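Local coordinates for scarecrow-like protein 3 (Arabidopsis thaliana, PDB 6KPB) that probably acts as a transcription factor in plant development, and binds zinc finger proteins of the IDD group, such as JACKDAW, through its GRAS domain, at residues T370-L378 with V392-I401. Numbering follows the deposited sequence.
Sequences TYAALFDCL and VEKMLFGEEI
With CG trans to the carbonyl carbon (chi1 -70° in Tyr-371, -55° in Phe-397), these two rings lean from facing helices into the same seam. Helix 360-381 and helix 387-406, joined by a short connection, form an antiparallel helical hairpin in what is predicted to be the PFYRE region; over these segments their axes run at 174° and approach to 11.6 Å. Across this gap Phe-397 serves as a knob in a hole made by Tyr-371, Leu-374, Phe-375 and Leu-378. Leu-374 lies over one face of its ring, near the ring margin, while CD1 of Leu-378 reaches the edge, 4.2 Å from Phe-397 CE2. Phe-375 runs alongside, pointing the other way, and brings its CE1 to 3.6 Å from Phe-397 CB, with the two ring planes clearly inclined. On Tyr-371, CG1 of Ile-401 sits almost squarely above the ring centre, a CH-pi contact of 3.7 Å from CG1 to the centroid. Tyr-371 OH donates to Glu-400 OE1, 2.8 Å away, on the anti side and somewhat out of the carboxylate plane. At the other end Glu-393 CG makes an off-centre CH-pi contact with the Phe-375 ring, its carboxylate nearly parallel to that ring; its oxygens form salt bridges to Arg-389 and to Arg-95 of helix 92-109. The chemistry implies a hairpin cemented by an aromatic cluster, in which one hydrogen bond probably anchors the hydroxyl end of Tyr-371, Ile-401 limits that ring's rotation, and two arginines would offset the charge of a buried glutamate.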
loop_
_atom_site.group_PDB
_atom_site.type_symbol
_atom_site.label_atom_id
_atom_site.label_comp_id
_atom_site.label_asym_id
_atom_site.label_seq_id
_atom_site.Cartn_x
_atom_site.Cartn_y
_atom_site.Cartn_z
ATOM N N THR A 370 -1.936 14.303 -24.024
ATOM C CA THR A 370 -1.873 15.242 -22.908
ATOM C C THR A 370 -0.771 14.858 -21.929
ATOM O O THR A 370 0.081 15.684 -21.580
ATOM C CB THR A 370 -3.224 15.307 -22.193
ATOM O OG1 THR A 370 -4.233 15.763 -23.104
ATOM C CG2 THR A 370 -3.153 16.259 -21.007
ATOM N N TYR A 371 -0.766 13.603 -21.480
ATOM C CA TYR A 371 0.199 13.188 -20.471
ATOM C C TYR A 371 1.587 12.947 -21.048
ATOM O O TYR A 371 2.561 12.951 -20.289
ATOM C CB TYR A 371 -0.311 11.944 -19.744
ATOM C CG TYR A 371 -1.494 12.254 -18.858
ATOM C CD1 TYR A 371 -1.312 12.754 -17.574
ATOM C CD2 TYR A 371 -2.793 12.083 -19.314
ATOM C CE1 TYR A 371 -2.390 13.056 -16.765
ATOM C CE2 TYR A 371 -3.878 12.382 -18.513
ATOM C CZ TYR A 371 -3.670 12.868 -17.239
ATOM O OH TYR A 371 -4.749 13.167 -16.438
ATOM N N ALA A 372 1.706 12.749 -22.363
ATOM C CA ALA A 372 3.029 12.759 -22.977
ATOM C C ALA A 372 3.684 14.121 -22.812
ATOM O O ALA A 372 4.895 14.216 -22.585
ATOM C CB ALA A 372 2.938 12.384 -24.456
ATOM N N ALA A 373 2.891 15.189 -22.916
ATOM C CA ALA A 373 3.414 16.530 -22.682
ATOM C C ALA A 373 3.778 16.729 -21.216
ATOM O O ALA A 373 4.861 17.234 -20.898
ATOM C CB ALA A 373 2.392 17.575 -23.134
ATOM N N LEU A 374 2.883 16.332 -20.305
ATOM C CA LEU A 374 3.157 16.490 -18.879
ATOM C C LEU A 374 4.371 15.674 -18.452
ATOM O O LEU A 374 5.228 16.164 -17.709
ATOM C CB LEU A 374 1.927 16.098 -18.063
ATOM C CG LEU A 374 0.789 17.120 -18.056
ATOM C CD1 LEU A 374 -0.492 16.496 -17.533
ATOM C CD2 LEU A 374 1.178 18.333 -17.223
ATOM N N PHE A 375 4.465 14.425 -18.916
ATOM C CA PHE A 375 5.656 13.626 -18.652
ATOM C C PHE A 375 6.886 14.177 -19.360
ATOM O O PHE A 375 8.010 13.846 -18.969
ATOM C CB PHE A 375 5.425 12.174 -19.074
ATOM C CG PHE A 375 4.704 11.346 -18.046
ATOM C CD1 PHE A 375 3.403 11.649 -17.675
ATOM C CD2 PHE A 375 5.324 10.253 -17.460
ATOM C CE1 PHE A 375 2.738 10.884 -16.735
ATOM C CE2 PHE A 375 4.665 9.486 -16.519
ATOM C CZ PHE A 375 3.370 9.801 -16.157
ATOM N N ASP A 376 6.701 15.004 -20.390
ATOM C CA ASP A 376 7.845 15.553 -21.110
ATOM C C ASP A 376 8.522 16.658 -20.306
ATOM O O ASP A 376 9.754 16.766 -20.312
ATOM C CB ASP A 376 7.403 16.070 -22.480
ATOM C CG ASP A 376 8.536 16.100 -23.490
ATOM O OD1 ASP A 376 9.666 16.480 -23.121
ATOM O OD2 ASP A 376 8.291 15.743 -24.662
ATOM N N CYS A 377 7.735 17.487 -19.610
ATOM C CA CYS A 377 8.312 18.525 -18.759
ATOM C C CYS A 377 9.291 17.927 -17.759
ATOM O O CYS A 377 10.439 18.371 -17.649
ATOM C CB CYS A 377 7.209 19.284 -18.016
ATOM S SG CYS A 377 5.712 19.622 -18.955
ATOM N N LEU A 378 8.847 16.906 -17.022
ATOM C CA LEU A 378 9.697 16.295 -16.006
ATOM C C LEU A 378 10.957 15.701 -16.619
ATOM O O LEU A 378 12.031 15.744 -16.010
ATOM C CB LEU A 378 8.913 15.226 -15.247
ATOM C CG LEU A 378 7.777 15.760 -14.376
ATOM C CD1 LEU A 378 6.897 14.632 -13.872
ATOM C CD2 LEU A 378 8.347 16.555 -13.213
ATOM N N VAL A 392 5.132 12.154 -8.268
ATOM C CA VAL A 392 4.185 12.934 -9.062
ATOM C C VAL A 392 3.651 12.099 -10.217
ATOM O O VAL A 392 2.441 12.063 -10.477
ATOM C CB VAL A 392 4.845 14.234 -9.557
ATOM C CG1 VAL A 392 3.970 14.916 -10.598
ATOM C CG2 VAL A 392 5.115 15.169 -8.387
ATOM N N GLU A 393 4.546 11.401 -10.921
ATOM C CA GLU A 393 4.129 10.619 -12.080
ATOM C C GLU A 393 3.172 9.500 -11.685
ATOM O O GLU A 393 2.232 9.190 -12.425
ATOM C CB GLU A 393 5.356 10.058 -12.801
ATOM C CG GLU A 393 6.132 11.104 -13.589
ATOM C CD GLU A 393 7.475 10.595 -14.077
ATOM O OE1 GLU A 393 7.933 9.543 -13.578
ATOM O OE2 GLU A 393 8.075 11.246 -14.958
ATOM N N LYS A 394 3.383 8.891 -10.518
ATOM C CA LYS A 394 2.532 7.789 -10.075
ATOM C C LYS A 394 1.294 8.277 -9.326
ATOM O O LYS A 394 0.163 7.991 -9.733
ATOM C CB LYS A 394 3.306 6.854 -9.199
ATOM C CG LYS A 394 2.436 6.115 -8.235
ATOM C CD LYS A 394 2.817 4.671 -8.110
ATOM C CE LYS A 394 1.587 3.808 -8.240
ATOM N NZ LYS A 394 1.761 2.510 -7.564
ATOM N N MET A 395 1.492 9.002 -8.222
ATOM C CA MET A 395 0.381 9.319 -7.330
ATOM C C MET A 395 -0.587 10.336 -7.921
ATOM O O MET A 395 -1.731 10.413 -7.464
ATOM C CB MET A 395 0.909 9.828 -5.988
ATOM C CG MET A 395 1.765 8.823 -5.239
ATOM S SD MET A 395 2.108 9.314 -3.540
ATOM C CE MET A 395 3.070 7.907 -2.983
ATOM N N LEU A 396 -0.165 11.114 -8.917
ATOM C CA LEU A 396 -1.024 12.125 -9.526
ATOM C C LEU A 396 -1.421 11.726 -10.943
ATOM O O LEU A 396 -2.574 11.353 -11.175
ATOM C CB LEU A 396 -0.336 13.491 -9.511
ATOM C CG LEU A 396 -0.196 14.138 -8.132
ATOM C CD1 LEU A 396 0.437 15.517 -8.240
ATOM C CD2 LEU A 396 -1.547 14.219 -7.438
ATOM N N PHE A 397 -0.497 11.799 -11.905
ATOM C CA PHE A 397 -0.843 11.485 -13.287
ATOM C C PHE A 397 -1.262 10.029 -13.434
ATOM O O PHE A 397 -2.191 9.716 -14.187
ATOM C CB PHE A 397 0.336 11.795 -14.208
ATOM C CG PHE A 397 0.845 13.204 -14.092
ATOM C CD1 PHE A 397 -0.017 14.247 -13.793
ATOM C CD2 PHE A 397 2.190 13.484 -14.275
ATOM C CE1 PHE A 397 0.452 15.542 -13.684
ATOM C CE2 PHE A 397 2.664 14.776 -14.166
ATOM C CZ PHE A 397 1.794 15.807 -13.871
ATOM N N GLY A 398 -0.590 9.124 -12.719
ATOM C CA GLY A 398 -0.959 7.720 -12.791
ATOM C C GLY A 398 -2.371 7.464 -12.301
ATOM O O GLY A 398 -3.107 6.668 -12.890
ATOM N N GLU A 399 -2.771 8.137 -11.219
ATOM C CA GLU A 399 -4.130 7.973 -10.716
ATOM C C GLU A 399 -5.151 8.559 -11.681
ATOM O O GLU A 399 -6.220 7.974 -11.891
ATOM C CB GLU A 399 -4.261 8.616 -9.337
ATOM C CG GLU A 399 -3.690 7.766 -8.221
ATOM C CD GLU A 399 -4.334 6.395 -8.159
ATOM O OE1 GLU A 399 -5.577 6.315 -8.268
ATOM O OE2 GLU A 399 -3.597 5.397 -8.017
ATOM N N GLU A 400 -4.840 9.710 -12.278
ATOM C CA GLU A 400 -5.749 10.299 -13.254
ATOM C C GLU A 400 -5.841 9.438 -14.506
ATOM O O GLU A 400 -6.939 9.200 -15.022
ATOM C CB GLU A 400 -5.297 11.717 -13.597
ATOM C CG GLU A 400 -5.289 12.663 -12.404
ATOM C CD GLU A 400 -4.729 14.030 -12.744
ATOM O OE1 GLU A 400 -4.264 14.216 -13.888
ATOM O OE2 GLU A 400 -4.753 14.917 -11.866
ATOM N N ILE A 401 -4.700 8.954 -15.004
ATOM C CA ILE A 401 -4.704 8.065 -16.165
ATOM C C ILE A 401 -5.515 6.811 -15.866
ATOM O O ILE A 401 -6.359 6.388 -16.666
ATOM C CB ILE A 401 -3.263 7.721 -16.581
ATOM C CG1 ILE A 401 -2.580 8.939 -17.209
ATOM C CG2 ILE A 401 -3.246 6.540 -17.540
ATOM C CD1 ILE A 401 -1.088 8.772 -17.390
#